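GH26A (Muricauda sp. MAR_2010_75, PDB 6Q75) is a family 26 glycoside hydrolase that probably cleaves beta-mannan-type polysaccharides, as many members of this family do. Local coordinates at residues G49-N54 with M297-W302; N62-I67 with N301-A306; G180-W185 with D229-Y234; N187-D192 with K235-G240. All coordinates share one frame; numbering follows the deposited sequence.

Contact 1 of 4, residues G49-N54 with M297-W302; sequences GQHSYN and MVWSNW
His51 lies flat against Trp299 where strands 46-51 and 293-299, the first and last of the (beta/alpha)8 barrel of family 26 glycoside hydrolases, run parallel and close the ring. Two sound backbone bonds join them, Val298 N to Gly49 O at 3.1 Å and His51 N to Val298 O at 2.9 Å. The His51 side chain leaves with CG opposite the backbone N (chi1 176°), which sends it along the indole, both pointing the same way. Its CB rests on Met297 SD, 3.5 Å away. CG comes next under Trp299 CZ3, while ND1 looks to the methyl CE of Met297. CD2 has Trp299 CZ3 over it and Ser300 OG at the ring edge, 3.5 Å from CD2. At the tip, His51 NE2 meets Trp299 CH2 at 3.3 Å. The result is an offset stack of the His51 ring on the six-membered ring of Trp299, centroids 3.9 Å apart and planes at 12°. Beside it, Gln50 curls back so that NE2 bonds its neighbour's carbonyl, His51 O, at 161°, and reaches Ser300 O only weakly. Without the indole, as with an alanine here, one imidazole face would probably lose its cover and His51 would be freer to turn. Tris and glycerol, probably from the crystallisation liquor, lie beside the Trp299 side chain, consistent with a pocket at the barrel mouth. Ser300 OG sits over the centre of the Tyr53 ring, and a water held by Tyr53 OH accepts a hydrogen bond from Trp299 NE1, its oxygen 3.0 Å from that nitrogen.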
# COMPACT_ATOMS: atom_id res chain seq x y z
N GLY A 49 5.16 -8.32 -7.47
CA GLY A 49 4.16 -8.39 -6.43
C GLY A 49 2.77 -8.58 -7.01
O GLY A 49 2.51 -8.28 -8.18
N GLN A 50 1.87 -9.06 -6.16
CA GLN A 50 0.51 -9.39 -6.59
C GLN A 50 -0.45 -9.22 -5.42
O GLN A 50 -0.18 -9.74 -4.33
CB GLN A 50 0.45 -10.82 -7.13
CG GLN A 50 -0.96 -11.27 -7.52
CD GLN A 50 -1.46 -10.60 -8.79
OE1 GLN A 50 -0.76 -10.55 -9.80
NE2 GLN A 50 -2.70 -10.10 -8.76
N HIS A 51 -1.57 -8.56 -5.67
CA HIS A 51 -2.64 -8.32 -4.71
C HIS A 51 -3.78 -9.30 -4.93
O HIS A 51 -4.04 -9.70 -6.07
CB HIS A 51 -3.13 -6.88 -4.86
CG HIS A 51 -4.29 -6.53 -3.99
ND1 HIS A 51 -4.11 -6.06 -2.71
CD2 HIS A 51 -5.63 -6.52 -4.21
CE1 HIS A 51 -5.29 -5.78 -2.17
NE2 HIS A 51 -6.23 -6.06 -3.05
N SER A 52 -4.43 -9.70 -3.84
CA SER A 52 -5.65 -10.52 -3.89
C SER A 52 -6.69 -9.92 -2.95
O SER A 52 -6.34 -9.33 -1.93
CB SER A 52 -5.37 -11.99 -3.50
OG SER A 52 -4.36 -12.59 -4.30
N TYR A 53 -7.96 -10.06 -3.30
CA TYR A 53 -9.01 -9.66 -2.37
C TYR A 53 -8.99 -10.53 -1.13
O TYR A 53 -8.66 -11.73 -1.18
CB TYR A 53 -10.38 -9.77 -3.04
CG TYR A 53 -10.48 -9.06 -4.36
CD1 TYR A 53 -10.42 -7.67 -4.43
CD2 TYR A 53 -10.65 -9.77 -5.55
CE1 TYR A 53 -10.52 -7.01 -5.65
CE2 TYR A 53 -10.78 -9.12 -6.76
CZ TYR A 53 -10.71 -7.74 -6.80
OH TYR A 53 -10.80 -7.07 -8.01
N ASN A 54 -9.36 -9.94 0.02
CA ASN A 54 -9.18 -10.68 1.26
C ASN A 54 -10.16 -11.85 1.41
O ASN A 54 -9.94 -12.68 2.30
CB ASN A 54 -9.28 -9.76 2.49
CG ASN A 54 -10.69 -9.21 2.75
OD1 ASN A 54 -11.70 -9.93 2.75
ND2 ASN A 54 -10.75 -7.92 3.00
N MET A 297 2.88 -4.06 -7.79
CA MET A 297 1.86 -4.97 -7.27
C MET A 297 0.67 -4.97 -8.22
O MET A 297 -0.07 -3.98 -8.28
CB MET A 297 1.42 -4.57 -5.85
CG MET A 297 0.55 -5.66 -5.25
SD MET A 297 -0.24 -5.25 -3.68
CE MET A 297 -1.31 -3.89 -4.18
N VAL A 298 0.49 -6.06 -8.97
CA VAL A 298 -0.64 -6.15 -9.89
C VAL A 298 -1.94 -6.32 -9.12
O VAL A 298 -1.99 -7.03 -8.10
CB VAL A 298 -0.42 -7.29 -10.89
CG1 VAL A 298 -1.62 -7.43 -11.81
CG2 VAL A 298 0.81 -7.01 -11.69
N TRP A 299 -2.99 -5.65 -9.58
CA TRP A 299 -4.27 -5.64 -8.88
C TRP A 299 -5.07 -6.87 -9.25
O TRP A 299 -5.68 -6.92 -10.31
CB TRP A 299 -5.05 -4.38 -9.22
CG TRP A 299 -6.28 -4.26 -8.34
CD1 TRP A 299 -7.56 -4.59 -8.67
CD2 TRP A 299 -6.30 -3.87 -6.96
NE1 TRP A 299 -8.40 -4.36 -7.59
CE2 TRP A 299 -7.65 -3.93 -6.53
CE3 TRP A 299 -5.32 -3.43 -6.05
CZ2 TRP A 299 -8.03 -3.59 -5.22
CZ3 TRP A 299 -5.71 -3.10 -4.77
CH2 TRP A 299 -7.06 -3.18 -4.36
N SER A 300 -5.12 -7.86 -8.36
CA SER A 300 -5.98 -9.03 -8.55
C SER A 300 -6.04 -9.56 -9.98
O SER A 300 -5.00 -9.95 -10.52
CB SER A 300 -7.38 -8.72 -8.05
OG SER A 300 -7.28 -8.47 -6.63
N ASN A 301 -7.23 -9.62 -10.60
CA ASN A 301 -7.28 -10.32 -11.88
C ASN A 301 -6.80 -9.46 -13.04
O ASN A 301 -6.88 -9.92 -14.19
CB ASN A 301 -8.70 -10.84 -12.20
CG ASN A 301 -8.67 -11.99 -13.24
OD1 ASN A 301 -7.82 -12.87 -13.17
ND2 ASN A 301 -9.60 -11.97 -14.20
N TRP A 302 -6.29 -8.25 -12.79
CA TRP A 302 -5.60 -7.54 -13.88
C TRP A 302 -4.38 -8.32 -14.35
O TRP A 302 -3.91 -8.10 -15.47
CB TRP A 302 -5.22 -6.13 -13.43
CG TRP A 302 -6.29 -5.07 -13.62
CD1 TRP A 302 -6.20 -3.97 -14.42
CD2 TRP A 302 -7.59 -5.02 -13.01
NE1 TRP A 302 -7.35 -3.23 -14.34
CE2 TRP A 302 -8.23 -3.85 -13.48
CE3 TRP A 302 -8.28 -5.84 -12.12
CZ2 TRP A 302 -9.52 -3.48 -13.09
CZ3 TRP A 302 -9.56 -5.48 -11.72
CH2 TRP A 302 -10.16 -4.31 -12.21
O HOH W 1 -10.04 -8.65 -10.22
O HOH W 2 -11.36 -4.55 -8.08

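Contact 2 of 4, residues N62-I67 with N301-A306; sequences NKAKEI and NWIETA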
# COMPACT_ATOMS: atom_id res chain seq x y z
N ASN A 62 -1.60 -16.92 -6.31
CA ASN A 62 -1.43 -18.25 -6.89
C ASN A 62 -1.62 -18.22 -8.39
O ASN A 62 -0.93 -18.94 -9.12
CB ASN A 62 -2.42 -19.23 -6.26
CG ASN A 62 -2.11 -19.50 -4.81
OD1 ASN A 62 -0.98 -19.31 -4.36
ND2 ASN A 62 -3.11 -19.96 -4.06
N LYS A 63 -2.55 -17.40 -8.89
CA LYS A 63 -2.72 -17.29 -10.34
C LYS A 63 -1.49 -16.70 -11.01
O LYS A 63 -1.06 -17.16 -12.08
CB LYS A 63 -3.96 -16.45 -10.66
CG LYS A 63 -4.29 -16.41 -12.16
CD LYS A 63 -5.43 -15.44 -12.46
CE LYS A 63 -6.77 -16.12 -12.44
NZ LYS A 63 -7.70 -15.60 -13.52
N ALA A 64 -0.89 -15.68 -10.40
CA ALA A 64 0.34 -15.11 -10.95
C ALA A 64 1.43 -16.17 -11.04
O ALA A 64 2.16 -16.25 -12.04
CB ALA A 64 0.81 -13.93 -10.10
N LYS A 65 1.55 -17.01 -10.02
CA LYS A 65 2.53 -18.09 -10.07
C LYS A 65 2.22 -19.08 -11.19
O LYS A 65 3.14 -19.56 -11.87
CB LYS A 65 2.60 -18.79 -8.72
CG LYS A 65 3.64 -19.90 -8.64
CD LYS A 65 3.58 -20.61 -7.29
N GLU A 66 0.94 -19.39 -11.41
CA GLU A 66 0.58 -20.30 -12.50
C GLU A 66 0.92 -19.69 -13.85
O GLU A 66 1.35 -20.40 -14.77
CB GLU A 66 -0.92 -20.64 -12.45
CG GLU A 66 -1.38 -21.33 -11.18
N ILE A 67 0.71 -18.39 -14.01
CA ILE A 67 0.94 -17.78 -15.32
C ILE A 67 2.43 -17.65 -15.59
O ILE A 67 2.91 -17.97 -16.68
CB ILE A 67 0.24 -16.42 -15.42
CG1 ILE A 67 -1.28 -16.58 -15.34
CG2 ILE A 67 0.69 -15.69 -16.71
CD1 ILE A 67 -2.03 -15.25 -15.09
N ASN A 301 -7.23 -9.62 -10.60
CA ASN A 301 -7.28 -10.32 -11.88
C ASN A 301 -6.80 -9.46 -13.04
O ASN A 301 -6.88 -9.92 -14.19
CB ASN A 301 -8.70 -10.84 -12.20
CG ASN A 301 -8.67 -11.99 -13.24
OD1 ASN A 301 -7.82 -12.87 -13.17
ND2 ASN A 301 -9.60 -11.97 -14.20
N TRP A 302 -6.29 -8.25 -12.79
CA TRP A 302 -5.60 -7.54 -13.88
C TRP A 302 -4.38 -8.32 -14.35
O TRP A 302 -3.91 -8.10 -15.47
CB TRP A 302 -5.22 -6.13 -13.43
CG TRP A 302 -6.29 -5.07 -13.62
CD1 TRP A 302 -6.20 -3.97 -14.42
CD2 TRP A 302 -7.59 -5.02 -13.01
NE1 TRP A 302 -7.35 -3.23 -14.34
CE2 TRP A 302 -8.23 -3.85 -13.48
CE3 TRP A 302 -8.28 -5.84 -12.12
CZ2 TRP A 302 -9.52 -3.48 -13.09
CZ3 TRP A 302 -9.56 -5.48 -11.72
CH2 TRP A 302 -10.16 -4.31 -12.21
N ILE A 303 -3.91 -9.28 -13.54
CA ILE A 303 -2.82 -10.14 -13.97
C ILE A 303 -3.20 -10.90 -15.24
O ILE A 303 -2.34 -11.28 -16.03
CB ILE A 303 -2.39 -11.09 -12.83
CG1 ILE A 303 -1.06 -11.79 -13.15
CG2 ILE A 303 -3.48 -12.13 -12.55
CD1 ILE A 303 0.15 -10.83 -13.32
N GLU A 304 -4.50 -11.12 -15.46
CA GLU A 304 -5.03 -11.78 -16.65
C GLU A 304 -5.71 -10.82 -17.61
O GLU A 304 -5.51 -10.92 -18.82
CB GLU A 304 -6.03 -12.87 -16.20
CG GLU A 304 -7.05 -13.34 -17.23
CD GLU A 304 -7.94 -14.44 -16.66
OE1 GLU A 304 -7.41 -15.54 -16.36
OE2 GLU A 304 -9.17 -14.23 -16.51
N THR A 305 -6.47 -9.85 -17.10
CA THR A 305 -7.26 -9.01 -18.01
C THR A 305 -6.46 -7.86 -18.61
O THR A 305 -6.86 -7.32 -19.65
CB THR A 305 -8.49 -8.47 -17.29
OG1 THR A 305 -8.07 -7.61 -16.23
CG2 THR A 305 -9.32 -9.60 -16.70
N ALA A 306 -5.36 -7.45 -17.98
CA ALA A 306 -4.58 -6.31 -18.45
C ALA A 306 -3.21 -6.72 -18.96
O ALA A 306 -2.39 -5.84 -19.25
CB ALA A 306 -4.42 -5.27 -17.34
O HOH W 3 -10.55 -15.69 -15.09
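The Asn301 amide is gripped at both ends: Lys63 NZ meets OD1 at 2.8 Å, tilted 26° from the carbonyl plane, while ND2 points in its own amide plane to Glu304 OE2. The Glu304 carboxylate takes that N-H from above its flat face, 60° out of plane, and turns its other oxygen, OE1, to Lys63 NZ at 2.9 Å in a salt bridge that is weak as a hydrogen bond. Lys63 starts out extended, then bends at its last two torsions (chi3 -92°), which carries NZ across to the two acceptors. On the way CD slides past Ile303 CG2 at 3.8 Å. Beside it the packing is apolar: Ile303 CG1 has Ala64 CB at 4.2 Å and Ile67 CD1 at 4.1 Å, and Val312 of helix 309-316 touches both isoleucines. Helix 59-68, which follows the first barrel strand, is thus tied to the short helix 302-305, which follows the last, in the outer layer of the (beta/alpha)8 fold. With an alanine at Asn301, Lys63 would probably lose its neutral acceptor and the Glu304 carboxylate would be freer to rotate. A water donates to Glu304 OE2 and weakly accepts from Lys63 NZ, so the ammonium is shared among an amide, a carboxylate and solvent, and its charge is probably largely balanced by Glu304.

Contact 3 of 4, residues G180-W185 with D229-Y234; sequences GVWFWW and DQAYDY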
# COMPACT_ATOMS: atom_id res chain seq x y z
N GLY A 180 -6.46 11.66 -5.10
CA GLY A 180 -7.62 11.55 -5.96
C GLY A 180 -8.86 12.12 -5.31
O GLY A 180 -8.91 12.35 -4.09
N VAL A 181 -9.89 12.34 -6.14
CA VAL A 181 -11.14 12.89 -5.65
C VAL A 181 -12.16 11.82 -5.28
O VAL A 181 -13.24 12.15 -4.76
CB VAL A 181 -11.78 13.87 -6.66
CG1 VAL A 181 -10.82 15.02 -6.96
CG2 VAL A 181 -12.17 13.13 -7.98
N TRP A 182 -11.84 10.54 -5.45
CA TRP A 182 -12.89 9.53 -5.38
C TRP A 182 -13.12 8.96 -3.98
O TRP A 182 -14.27 8.64 -3.65
CB TRP A 182 -12.58 8.38 -6.34
CG TRP A 182 -11.14 7.94 -6.44
CD1 TRP A 182 -10.54 6.93 -5.74
CD2 TRP A 182 -10.14 8.49 -7.31
NE1 TRP A 182 -9.22 6.80 -6.14
CE2 TRP A 182 -8.95 7.75 -7.10
CE3 TRP A 182 -10.13 9.53 -8.24
CZ2 TRP A 182 -7.76 8.03 -7.78
CZ3 TRP A 182 -8.94 9.80 -8.94
CH2 TRP A 182 -7.77 9.05 -8.70
N PHE A 183 -12.09 8.82 -3.15
CA PHE A 183 -12.29 8.30 -1.80
C PHE A 183 -12.66 9.42 -0.84
O PHE A 183 -12.32 10.58 -1.05
CB PHE A 183 -11.01 7.61 -1.31
CG PHE A 183 -10.68 6.32 -2.03
CD1 PHE A 183 -11.65 5.34 -2.22
CD2 PHE A 183 -9.39 6.08 -2.50
CE1 PHE A 183 -11.33 4.14 -2.85
CE2 PHE A 183 -9.09 4.90 -3.16
CZ PHE A 183 -10.04 3.93 -3.33
N TRP A 184 -13.33 9.05 0.27
CA TRP A 184 -13.75 10.09 1.20
C TRP A 184 -12.55 10.82 1.82
O TRP A 184 -12.68 11.98 2.22
CB TRP A 184 -14.65 9.52 2.31
CG TRP A 184 -14.02 8.51 3.23
CD1 TRP A 184 -14.14 7.16 3.17
CD2 TRP A 184 -13.25 8.79 4.42
NE1 TRP A 184 -13.46 6.57 4.22
CE2 TRP A 184 -12.91 7.55 5.00
CE3 TRP A 184 -12.80 9.97 5.02
CZ2 TRP A 184 -12.13 7.45 6.16
CZ3 TRP A 184 -12.03 9.87 6.18
CH2 TRP A 184 -11.70 8.62 6.73
N TRP A 185 -11.41 10.16 1.93
CA TRP A 185 -10.21 10.80 2.46
C TRP A 185 -9.41 11.53 1.38
O TRP A 185 -8.31 12.04 1.66
CB TRP A 185 -9.33 9.76 3.15
CG TRP A 185 -8.84 8.68 2.23
CD1 TRP A 185 -7.74 8.72 1.41
CD2 TRP A 185 -9.40 7.38 2.08
NE1 TRP A 185 -7.61 7.54 0.72
CE2 TRP A 185 -8.61 6.69 1.11
CE3 TRP A 185 -10.52 6.74 2.62
CZ2 TRP A 185 -8.89 5.40 0.71
CZ3 TRP A 185 -10.81 5.45 2.22
CH2 TRP A 185 -10.00 4.79 1.26
N ASP A 229 -12.74 13.17 -12.12
CA ASP A 229 -11.85 12.06 -11.87
C ASP A 229 -10.41 12.54 -11.68
O ASP A 229 -9.47 11.84 -12.07
CB ASP A 229 -11.95 11.05 -13.05
CG ASP A 229 -11.41 9.66 -12.73
OD1 ASP A 229 -11.31 9.29 -11.54
OD2 ASP A 229 -11.13 8.91 -13.70
N GLN A 230 -10.22 13.71 -11.06
CA GLN A 230 -8.90 14.30 -10.92
C GLN A 230 -8.08 13.65 -9.81
O GLN A 230 -8.60 13.13 -8.81
CB GLN A 230 -8.99 15.81 -10.65
CG GLN A 230 -9.80 16.61 -11.68
CD GLN A 230 -11.29 16.74 -11.30
OE1 GLN A 230 -11.84 15.95 -10.52
NE2 GLN A 230 -11.93 17.75 -11.86
N ALA A 231 -6.77 13.70 -10.00
CA ALA A 231 -5.81 13.39 -8.95
C ALA A 231 -4.74 14.47 -8.98
O ALA A 231 -4.12 14.72 -10.02
CB ALA A 231 -5.21 11.99 -9.10
N TYR A 232 -4.53 15.11 -7.83
CA TYR A 232 -3.77 16.34 -7.79
C TYR A 232 -2.31 16.06 -7.48
O TYR A 232 -1.87 14.91 -7.36
CB TYR A 232 -4.45 17.30 -6.80
CG TYR A 232 -5.81 17.73 -7.34
CD1 TYR A 232 -5.88 18.55 -8.46
CD2 TYR A 232 -6.99 17.27 -6.79
CE1 TYR A 232 -7.11 18.93 -8.99
CE2 TYR A 232 -8.22 17.65 -7.31
CZ TYR A 232 -8.27 18.48 -8.41
OH TYR A 232 -9.48 18.87 -8.95
N ASP A 233 -1.52 17.13 -7.38
CA ASP A 233 -0.08 17.02 -7.22
C ASP A 233 0.30 16.24 -5.97
O ASP A 233 -0.28 16.42 -4.90
CB ASP A 233 0.56 18.40 -7.15
CG ASP A 233 0.57 19.13 -8.49
OD1 ASP A 233 0.60 18.46 -9.55
OD2 ASP A 233 0.60 20.38 -8.48
N TYR A 234 1.33 15.41 -6.10
CA TYR A 234 1.81 14.60 -4.98
C TYR A 234 2.09 15.44 -3.75
O TYR A 234 1.69 15.09 -2.63
CB TYR A 234 3.09 13.85 -5.39
CG TYR A 234 2.91 12.75 -6.44
CD1 TYR A 234 1.88 11.81 -6.33
CD2 TYR A 234 3.80 12.63 -7.50
CE1 TYR A 234 1.76 10.78 -7.24
CE2 TYR A 234 3.68 11.60 -8.44
CZ TYR A 234 2.65 10.68 -8.30
OH TYR A 234 2.52 9.66 -9.21
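Gly180 and Ala231 pass with their CA atoms 3.9 Å apart in a single backbone bridge, where Gln230 O receives both a CA-H contact from Gly180 and a weak, bent hydrogen bond (132°) from Val181 N at 3.1 Å. Trp182 meets three residues of the other loop. Its CG stands between the backbone N and the carbonyl carbon (chi1 40°), folding the indole back over its own chain so that Gly180 CA lies on one of its faces; a CB on residue 180 would collide with the ring. The benzo side of the indole is what reaches across: CZ3 comes to 3.3 Å from Gln230 O, and CH2 to 3.9 Å from Ala231 CB. CE3 lies 3.5 Å from Asp229 OD1, carboxylate and ring planes 61° apart; the carboxylate itself is held by a salt bridge to Arg224, and Trp182 NE1 by a hydrogen bond to Glu177. Both Val181 methyls lie against Gln230, and CG1 also meets Tyr232 CE2 at 3.7 Å. On its other side the indole sets its edge, at CD1, over the centre of the Phe183 ring, whose opposite face is met by Trp185 CH2. The two segments belong to loops that follow neighbouring strands 170-173 and 214-221, at the C-terminal end of the barrel, where clan GH-A hydrolases carry their substrate cleft; a Tris molecule about 5 Å from the Trp182 side chain, though probably a crystallisation additive, is consistent with such a site.

Contact 4 of 4, residues N187-D192 with K235-G240; sequences NKKGKD and KDFYPG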
# COMPACT_ATOMS: atom_id res chain seq x y z
N ASN A 187 -8.38 14.25 -1.78
CA ASN A 187 -8.37 15.68 -2.09
C ASN A 187 -8.69 16.55 -0.88
O ASN A 187 -9.50 17.48 -0.95
CB ASN A 187 -9.36 15.99 -3.22
CG ASN A 187 -9.19 17.39 -3.76
OD1 ASN A 187 -8.10 17.95 -3.73
ND2 ASN A 187 -10.27 17.98 -4.25
N LYS A 188 -8.03 16.28 0.26
CA LYS A 188 -8.16 17.09 1.47
C LYS A 188 -6.87 17.90 1.59
O LYS A 188 -5.86 17.41 2.10
CB LYS A 188 -8.40 16.21 2.67
CG LYS A 188 -9.66 15.36 2.54
CD LYS A 188 -10.94 16.23 2.63
CE LYS A 188 -12.21 15.35 2.52
NZ LYS A 188 -12.44 14.76 1.17
N LYS A 189 -6.89 19.12 1.09
CA LYS A 189 -5.67 19.91 1.06
C LYS A 189 -5.43 20.69 2.36
O LYS A 189 -6.32 20.84 3.20
CB LYS A 189 -5.69 20.86 -0.15
CG LYS A 189 -5.65 20.11 -1.51
CD LYS A 189 -5.22 21.03 -2.65
CE LYS A 189 -5.25 20.34 -4.03
NZ LYS A 189 -6.65 20.25 -4.60
N GLY A 190 -4.20 21.17 2.52
CA GLY A 190 -3.89 22.08 3.60
C GLY A 190 -3.47 21.39 4.88
O GLY A 190 -3.54 20.17 5.03
N LYS A 191 -3.04 22.21 5.84
CA LYS A 191 -2.48 21.69 7.08
C LYS A 191 -3.51 20.93 7.90
O LYS A 191 -3.15 20.03 8.67
CB LYS A 191 -1.87 22.82 7.91
CG LYS A 191 -2.88 23.69 8.62
N ASP A 192 -4.80 21.25 7.74
CA ASP A 192 -5.84 20.51 8.44
C ASP A 192 -6.46 19.43 7.57
O ASP A 192 -7.48 18.86 7.95
CB ASP A 192 -6.90 21.47 8.97
CG ASP A 192 -6.34 22.43 10.01
OD1 ASP A 192 -5.39 22.04 10.72
OD2 ASP A 192 -6.84 23.57 10.11
N LYS A 235 2.81 16.56 -3.93
CA LYS A 235 3.33 17.30 -2.78
C LYS A 235 2.23 17.89 -1.92
O LYS A 235 2.45 18.10 -0.72
CB LYS A 235 4.27 18.41 -3.26
CG LYS A 235 3.59 19.53 -4.00
CD LYS A 235 4.56 20.66 -4.29
CE LYS A 235 4.07 21.53 -5.43
N ASP A 236 1.03 18.11 -2.48
CA ASP A 236 -0.06 18.72 -1.72
C ASP A 236 -0.63 17.82 -0.64
O ASP A 236 -1.46 18.27 0.16
CB ASP A 236 -1.19 19.16 -2.66
CG ASP A 236 -0.81 20.34 -3.53
OD1 ASP A 236 0.24 20.97 -3.27
OD2 ASP A 236 -1.61 20.69 -4.43
N PHE A 237 -0.21 16.56 -0.59
CA PHE A 237 -0.75 15.61 0.37
C PHE A 237 0.33 14.85 1.12
O PHE A 237 0.03 13.83 1.76
CB PHE A 237 -1.68 14.63 -0.34
CG PHE A 237 -2.71 15.31 -1.20
CD1 PHE A 237 -2.43 15.60 -2.52
CD2 PHE A 237 -3.92 15.72 -0.65
CE1 PHE A 237 -3.37 16.25 -3.30
CE2 PHE A 237 -4.86 16.37 -1.41
CZ PHE A 237 -4.59 16.63 -2.76
N TYR A 238 1.57 15.34 1.07
CA TYR A 238 2.71 14.63 1.66
C TYR A 238 2.94 15.11 3.09
O TYR A 238 3.13 16.32 3.29
CB TYR A 238 3.97 14.83 0.83
CG TYR A 238 5.13 13.99 1.31
CD1 TYR A 238 5.13 12.61 1.13
CD2 TYR A 238 6.25 14.58 1.91
CE1 TYR A 238 6.21 11.83 1.55
CE2 TYR A 238 7.33 13.80 2.35
CZ TYR A 238 7.29 12.43 2.16
OH TYR A 238 8.34 11.64 2.57
N PRO A 239 2.90 14.24 4.09
CA PRO A 239 2.92 14.69 5.49
C PRO A 239 4.31 15.00 6.03
O PRO A 239 4.43 15.39 7.19
CB PRO A 239 2.31 13.50 6.23
CG PRO A 239 2.78 12.31 5.41
CD PRO A 239 2.74 12.77 3.98
N GLY A 240 5.35 14.83 5.24
CA GLY A 240 6.71 15.09 5.68
C GLY A 240 7.49 13.80 5.86
O GLY A 240 6.93 12.74 6.15
O HOH W 4 -2.35 20.82 0.67
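Lys189 lays its aliphatic chain against Phe237, CG 3.8 Å from CE2 of the ring. CG of Lys189 is opposite its own carbonyl carbon (chi1 -66°), and the chain then runs nearly straight to CE, which passes 3.7 Å from Asp236 OD2. A final bend (chi4 78°) turns NZ away to Asn187 OD1 at 2.9 Å, in the plane of that carbonyl and on a lone pair. Lys189 NZ therefore stays 5.1 Å from Asp236 OD2, too far for a salt bridge, though the opposite charges may still attract. It also makes a cation-pi contact with Tyr232. Asn187 extends its amide with CG opposite the backbone N, which sets OD1 at the edge of the Phe237 ring as well. These are two loops of the (beta/alpha)8 barrel, one leading to helix 194-208 and the other to strand 246-251, packed side by side near the surface. Phe237 is the buried member, and its ring puts CE2 against the backbone of the other loop. CE2 lies 3.6 Å from Lys188 N, which approaches near the ring plane, and 3.6 Å from Asn187 CA. Phe237 O meanwhile accepts a hydrogen bond from Trp218 NE1. The backbones are linked through solvent: a water accepts from Gly190 N, 2.6 Å away, and donates to Asp236 O, with the water oxygen 2.7 Å from that atom.

In the fold
From the N terminus, strand 46-51 supplies the first half of contact 1 and helix 59-68 that of contact 2; both wait for residues 297-306, near the end of the chain, to close their long loops. They share Asn301 and Trp302 and touch through Gln50, which packs on Ile303 and Ala64, so the strand seam and the helices outside it are in direct contact. Contacts 3 and 4 are nested within both loops. Their segments alternate along the chain, 180-185, 187-192, 229-234, 235-240, so the two cross, meeting where Tyr232 packs on Asn187 and Phe237. They join neighbouring loops, with contact 4 on the opposite side of the chain's centre from contacts 1 and 2.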